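Local structure of acetyltransferase (Agrobacterium tumefaciens str., 2DXQ) at the interface of chains A and B. The protein probably transfers an acetyl group from acetyl-CoA to an acceptor amine, as a putative acetyltransferase of the GNAT family. Residues are numbered along the deposited sequence; one frame, centred on the assembly and turned at random. Chains: chain A/B, Acetyltransferase.

The interface of chains A and B. Residues chain A 146-148; chain B 76, 116-117, 119, 142.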
# COMPACT_ATOMS: atom_id res chain seq x y z
N GLN A 146 4.51 9.59 6.38
CA GLN A 146 4.83 8.40 7.15
C GLN A 146 4.90 8.69 8.65
O GLN A 146 5.37 9.75 9.07
CB GLN A 146 6.16 7.84 6.64
CG GLN A 146 6.73 6.74 7.47
CD GLN A 146 8.16 6.42 7.08
OE1 GLN A 146 8.97 7.31 6.76
NE2 GLN A 146 8.48 5.15 7.10
N ILE A 147 4.44 7.74 9.45
CA ILE A 147 4.65 7.80 10.88
C ILE A 147 5.25 6.44 11.27
O ILE A 147 4.86 5.41 10.71
CB ILE A 147 3.34 8.17 11.64
CG1 ILE A 147 3.58 8.37 13.14
CG2 ILE A 147 2.19 7.16 11.36
CD1 ILE A 147 2.33 8.87 13.87
N ARG A 148 6.23 6.47 12.15
CA ARG A 148 6.95 5.25 12.54
C ARG A 148 6.87 5.04 14.04
O ARG A 148 6.60 5.98 14.79
CB ARG A 148 8.41 5.31 12.08
CG ARG A 148 8.61 5.56 10.59
CD ARG A 148 10.06 5.77 10.21
NE ARG A 148 10.87 4.55 10.31
CZ ARG A 148 11.05 3.68 9.30
NH1 ARG A 148 10.48 3.88 8.13
NH2 ARG A 148 11.82 2.62 9.48
N ARG B 76 12.92 -5.52 8.10
CA ARG B 76 12.81 -5.00 9.47
C ARG B 76 12.39 -6.09 10.44
O ARG B 76 11.44 -5.90 11.20
CB ARG B 76 11.84 -3.80 9.57
CG ARG B 76 12.49 -2.42 9.34
CD ARG B 76 13.01 -2.30 7.92
NE ARG B 76 13.48 -0.94 7.60
CZ ARG B 76 14.74 -0.53 7.68
NH1 ARG B 76 15.70 -1.36 8.08
NH2 ARG B 76 15.05 0.72 7.34
N TYR B 116 5.82 -1.26 11.88
CA TYR B 116 6.92 -0.35 12.20
C TYR B 116 6.71 1.02 11.57
O TYR B 116 7.35 2.00 11.96
CB TYR B 116 8.29 -0.92 11.81
CG TYR B 116 8.60 -1.04 10.34
CD1 TYR B 116 8.25 -2.18 9.62
CD2 TYR B 116 9.31 -0.02 9.66
CE1 TYR B 116 8.54 -2.30 8.27
CE2 TYR B 116 9.62 -0.15 8.31
CZ TYR B 116 9.25 -1.29 7.63
OH TYR B 116 9.56 -1.43 6.29
N LYS B 117 5.82 1.06 10.59
CA LYS B 117 5.51 2.31 9.91
C LYS B 117 4.10 2.26 9.36
O LYS B 117 3.56 1.19 9.07
CB LYS B 117 6.51 2.56 8.78
CG LYS B 117 6.41 1.60 7.58
CD LYS B 117 7.44 1.98 6.50
CE LYS B 117 7.58 0.91 5.46
NZ LYS B 117 8.56 1.30 4.39
N MSE B 119 2.09 4.43 6.28
CA MSE B 119 2.34 5.36 5.17
C MSE B 119 1.06 5.79 4.49
O MSE B 119 0.05 5.08 4.52
CB MSE B 119 3.27 4.72 4.13
CG MSE B 119 4.59 4.32 4.67
SE MSE B 119 5.60 3.37 3.31
CE MSE B 119 4.68 1.67 3.40
N LYS B 142 8.80 10.74 2.71
CA LYS B 142 8.80 9.74 1.65
C LYS B 142 8.41 10.44 0.36
O LYS B 142 7.49 11.26 0.36
CB LYS B 142 7.79 8.63 1.94
CG LYS B 142 8.15 7.68 3.10
CD LYS B 142 9.19 6.65 2.66
CE LYS B 142 9.20 5.42 3.57
NZ LYS B 142 10.56 4.81 3.58
O HOH W 1 11.78 6.65 5.81
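A:Arg148 and B:Tyr116 lie side by side and point the same way, with the guanidinium plane turned 67° from the phenol ring. Guanidinium NH2 of A:Arg148 comes 3.6 Å from CD2 of B:Tyr116 and stays almost as near its CE2. Beside it, A:Arg148 also runs alongside B:Lys117, whose methylene CD is 3.9 Å from A:Arg148 NH1. The arginine reaches this place with CG beside its own backbone N (chi1 -55°) and a bend at chi3.

A:Gln146 packs against the side chains of B:Lys117 and B:Lys142, crossing each at a slant. Its amide NE2 meets the aliphatic part of B:Lys117, 3.4 Å from CD, while amide carbon CD of A:Gln146 rests 3.8 Å from CE of B:Lys142. CG anti to the backbone N (chi1 171°) and an extended chain carry this amide out to the lysines. Water 1 joins the polar ends, 3.0 Å from OE1 of A:Gln146 and 3.1 Å from NZ of B:Lys142. Within chain A, CD of A:Gln146 lies in plane at the guanidinium edge of A:Arg148.

Behind this shell the phenol ring is packed on both faces by its own chain: CG of B:Arg76 sits over the centre of one face, and CG of B:Lys117 covers the opposite face toward the rim. B:Arg76, B:Lys117 and B:Lys142 bring further positive groups near A:Arg148 without touching its charged atoms, which may make the patch electrostatically costly unless solvent or neighbouring groups screen it.

Strand 143-148 of chain A runs antiparallel to strand 117-123 of chain B, pairing A:Gln146 with B:Met119, a selenomethionine, and A:Arg148 with B:Lys117. These bridges join the C-terminal strand of one chain to a strand of the other, and the two-fold symmetry of the interface repeats the patch with the chains exchanged; the structure alone does not show that this deposited pair is the biological form.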